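Local coordinates for protein Two-component system response regulator (Bacteroides fragilis, PDB 2QR3) that probably acts as a two-component response regulator that controls transcription, the present chain being its N-terminal receiver domain, which probably accepts the phosphoryl group, at residues Asn65-Glu73 and Leu94-Ala103. Sequence-based numbering, arbitrary orientation.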
loop_
_atom_site.group_PDB
_atom_site.type_symbol
_atom_site.label_atom_id
_atom_site.label_comp_id
_atom_site.label_asym_id
_atom_site.label_seq_id
_atom_site.Cartn_x
_atom_site.Cartn_y
_atom_site.Cartn_z
ATOM N N ASN A 65 16.521 5.183 3.773
ATOM C CA ASN A 65 15.189 4.866 4.315
ATOM C C ASN A 65 14.169 4.745 3.196
ATOM O O ASN A 65 13.973 5.682 2.419
ATOM C CB ASN A 65 14.713 5.937 5.304
ATOM C CG ASN A 65 15.468 5.905 6.629
ATOM O OD1 ASN A 65 15.804 4.840 7.154
ATOM N ND2 ASN A 65 15.706 7.087 7.193
ATOM N N GLU A 66 13.517 3.589 3.104
ATOM C CA GLU A 66 12.554 3.400 2.040
ATOM C C GLU A 66 11.285 2.722 2.548
ATOM O O GLU A 66 10.751 3.090 3.590
ATOM C CB GLU A 66 13.202 2.656 0.863
ATOM C CG GLU A 66 14.214 3.508 0.085
ATOM C CD GLU A 66 15.004 2.730 -0.949
ATOM O OE1 GLU A 66 14.481 1.728 -1.499
ATOM O OE2 GLU A 66 16.158 3.138 -1.229
ATOM N N GLY A 67 10.799 1.747 1.792
ATOM C CA GLY A 67 9.554 1.065 2.134
ATOM C C GLY A 67 9.523 0.464 3.518
ATOM O O GLY A 67 8.507 0.577 4.216
ATOM N N LEU A 68 10.618 -0.187 3.926
ATOM C CA LEU A 68 10.615 -0.858 5.235
ATOM C C LEU A 68 10.503 0.146 6.379
ATOM O O LEU A 68 9.785 -0.061 7.351
ATOM C CB LEU A 68 11.838 -1.756 5.391
ATOM C CG LEU A 68 11.843 -2.918 4.393
ATOM C CD1 LEU A 68 13.196 -3.610 4.427
ATOM C CD2 LEU A 68 10.690 -3.886 4.747
ATOM N N PHE A 69 11.215 1.258 6.237
ATOM C CA PHE A 69 11.092 2.357 7.192
ATOM C C PHE A 69 9.648 2.842 7.331
ATOM O O PHE A 69 9.112 2.965 8.445
ATOM C CB PHE A 69 11.995 3.513 6.760
ATOM C CG PHE A 69 11.766 4.755 7.553
ATOM C CD1 PHE A 69 12.411 4.943 8.773
ATOM C CD2 PHE A 69 10.871 5.709 7.110
ATOM C CE1 PHE A 69 12.181 6.092 9.528
ATOM C CE2 PHE A 69 10.619 6.851 7.859
ATOM C CZ PHE A 69 11.282 7.039 9.072
ATOM N N TRP A 70 9.001 3.103 6.196
ATOM C CA TRP A 70 7.612 3.592 6.206
ATOM C C TRP A 70 6.619 2.555 6.709
ATOM O O TRP A 70 5.643 2.876 7.386
ATOM C CB TRP A 70 7.235 4.139 4.814
ATOM C CG TRP A 70 7.985 5.395 4.533
ATOM C CD1 TRP A 70 9.023 5.573 3.637
ATOM C CD2 TRP A 70 7.815 6.647 5.202
ATOM N NE1 TRP A 70 9.471 6.882 3.689
ATOM C CE2 TRP A 70 8.751 7.554 4.646
ATOM C CE3 TRP A 70 6.942 7.099 6.193
ATOM C CZ2 TRP A 70 8.844 8.885 5.069
ATOM C CZ3 TRP A 70 7.036 8.417 6.613
ATOM C CH2 TRP A 70 7.984 9.292 6.061
ATOM N N LEU A 71 6.871 1.287 6.397
ATOM C CA LEU A 71 6.024 0.219 6.941
ATOM C C LEU A 71 6.062 0.300 8.454
ATOM O O LEU A 71 5.036 0.207 9.144
ATOM C CB LEU A 71 6.556 -1.163 6.477
ATOM C CG LEU A 71 6.122 -2.411 7.252
ATOM C CD1 LEU A 71 4.624 -2.714 7.028
ATOM C CD2 LEU A 71 6.990 -3.580 6.736
ATOM N N HIS A 72 7.261 0.485 8.984
ATOM C CA HIS A 72 7.435 0.438 10.420
ATOM C C HIS A 72 6.727 1.614 11.080
ATOM O O HIS A 72 6.110 1.474 12.128
ATOM C CB HIS A 72 8.922 0.446 10.750
ATOM C CG HIS A 72 9.205 0.111 12.174
ATOM N ND1 HIS A 72 9.080 -1.169 12.670
ATOM C CD2 HIS A 72 9.604 0.884 13.210
ATOM C CE1 HIS A 72 9.389 -1.168 13.958
ATOM N NE2 HIS A 72 9.703 0.067 14.312
ATOM N N GLU A 73 6.839 2.773 10.455
ATOM C CA GLU A 73 6.293 3.993 11.053
ATOM C C GLU A 73 4.786 3.962 11.012
ATOM O O GLU A 73 4.126 4.327 11.973
ATOM C CB GLU A 73 6.856 5.228 10.355
ATOM C CG GLU A 73 8.351 5.421 10.631
ATOM C CD GLU A 73 8.668 5.470 12.140
ATOM O OE1 GLU A 73 7.872 6.068 12.906
ATOM O OE2 GLU A 73 9.688 4.872 12.532
ATOM N N LEU A 94 13.676 -7.742 -0.085
ATOM C CA LEU A 94 13.200 -6.740 0.876
ATOM C C LEU A 94 11.691 -6.869 1.157
ATOM O O LEU A 94 11.263 -6.640 2.281
ATOM C CB LEU A 94 13.525 -5.323 0.360
ATOM C CG LEU A 94 15.031 -5.070 0.182
ATOM C CD1 LEU A 94 15.214 -3.594 -0.252
ATOM C CD2 LEU A 94 15.834 -5.366 1.441
ATOM N N ALA A 95 10.909 -7.293 0.163
ATOM C CA ALA A 95 9.477 -7.563 0.387
ATOM C C ALA A 95 9.292 -8.743 1.359
ATOM O O ALA A 95 8.501 -8.652 2.282
ATOM C CB ALA A 95 8.757 -7.837 -0.907
ATOM N N VAL A 96 10.068 -9.811 1.181
ATOM C CA VAL A 96 10.040 -10.939 2.096
ATOM C C VAL A 96 10.439 -10.462 3.500
ATOM O O VAL A 96 9.800 -10.826 4.475
ATOM C CB VAL A 96 10.932 -12.102 1.554
ATOM C CG1 VAL A 96 11.094 -13.199 2.608
ATOM C CG2 VAL A 96 10.283 -12.659 0.284
ATOM N N ARG A 97 11.466 -9.625 3.615
ATOM C CA ARG A 97 11.825 -9.074 4.932
ATOM C C ARG A 97 10.667 -8.255 5.497
ATOM O O ARG A 97 10.391 -8.314 6.701
ATOM C CB ARG A 97 13.096 -8.231 4.832
ATOM C CG ARG A 97 13.537 -7.608 6.135
ATOM C CD ARG A 97 14.876 -6.932 5.903
ATOM N NE ARG A 97 15.021 -5.801 6.807
ATOM C CZ ARG A 97 16.018 -4.921 6.748
ATOM N NH1 ARG A 97 16.976 -5.055 5.831
ATOM N NH2 ARG A 97 16.051 -3.912 7.617
ATOM N N GLY A 98 9.974 -7.516 4.624
ATOM C CA GLY A 98 8.750 -6.791 5.037
ATOM C C GLY A 98 7.705 -7.677 5.706
ATOM O O GLY A 98 7.140 -7.301 6.748
ATOM N N ILE A 99 7.420 -8.837 5.104
ATOM C CA ILE A 99 6.481 -9.807 5.686
ATOM C C ILE A 99 6.982 -10.183 7.093
ATOM O O ILE A 99 6.225 -10.245 8.078
ATOM C CB ILE A 99 6.349 -11.094 4.819
ATOM C CG1 ILE A 99 5.808 -10.733 3.412
ATOM C CG2 ILE A 99 5.504 -12.168 5.562
ATOM C CD1 ILE A 99 4.515 -9.882 3.416
ATOM N N LYS A 100 8.267 -10.473 7.182
ATOM C CA LYS A 100 8.855 -10.820 8.506
ATOM C C LYS A 100 8.638 -9.708 9.526
ATOM O O LYS A 100 8.488 -9.973 10.734
ATOM C CB LYS A 100 10.350 -11.075 8.374
ATOM C CG LYS A 100 10.648 -12.360 7.634
ATOM C CD LYS A 100 12.129 -12.447 7.292
ATOM C CE LYS A 100 12.342 -13.663 6.413
ATOM N NZ LYS A 100 13.810 -13.853 6.136
ATOM N N GLU A 101 8.619 -8.483 9.038
ATOM C CA GLU A 101 8.565 -7.290 9.895
ATOM C C GLU A 101 7.134 -6.746 10.024
ATOM O O GLU A 101 6.918 -5.631 10.524
ATOM C CB GLU A 101 9.546 -6.221 9.398
ATOM C CG GLU A 101 11.057 -6.654 9.471
ATOM C CD GLU A 101 12.053 -5.590 8.987
ATOM O OE1 GLU A 101 11.651 -4.473 8.531
ATOM O OE2 GLU A 101 13.273 -5.861 9.091
ATOM N N GLY A 102 6.162 -7.518 9.534
ATOM C CA GLY A 102 4.753 -7.296 9.842
ATOM C C GLY A 102 3.880 -6.732 8.720
ATOM O O GLY A 102 2.708 -6.429 8.960
ATOM N N ALA A 103 4.424 -6.571 7.507
ATOM C CA ALA A 103 3.571 -6.280 6.339
ATOM C C ALA A 103 2.509 -7.377 6.136
ATOM O O ALA A 103 2.784 -8.563 6.335
ATOM C CB ALA A 103 4.427 -6.136 5.066
#
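Leu68 reaches from helix 67-77 into the flank of helix 92-100 and makes the largest single share of the contact. Its CB lies near Glu101 OE1, and from CG, which stands anti to the carbonyl carbon (chi1 -65°), the two methyls part company. CD1 sits over one face of the Arg97 guanidinium, off its centre and 3.7 Å from Arg97 NE, the leucine crossing the extended arginine at about a right angle. CD2 drops onto bare backbone, 3.5 Å from Gly98 CA, and also touches Leu94 O. The guanidinium under CD1 is steadied from its own helix: Arg97 NE gives Glu101 OE2 a salt-bridging hydrogen bond of 2.9 Å, meeting the oxygen from above the carboxylate plane, while Glu101 OE1 lies 3.9 Å from Leu68 CD2. One turn on, buried Leu71 swings CG anti to its N (chi1 161°) and spreads its methyls over the helix end, CD2 3.7 Å from Gly98 O and CD1 3.9 Å from Ala103 CB. That end is a Schellman motif with Gly102 at C-prime, where Ala103 N bonds to Gly98 O and Gly102 N to Ile99 O. Beneath, Leu71 rests on Val83 and Ala103 on Leu85 of strand 83-88. No hydrogen bond joins the two sides; the axes of 67-73 and 94-100 run nearly parallel, 17° apart in direction and 10.4 Å at closest approach. Such side-by-side helices, consecutive in the chain, linked through a parallel strand and lying on one sheet face, are typical of the CheY-like (βα)5 receiver fold.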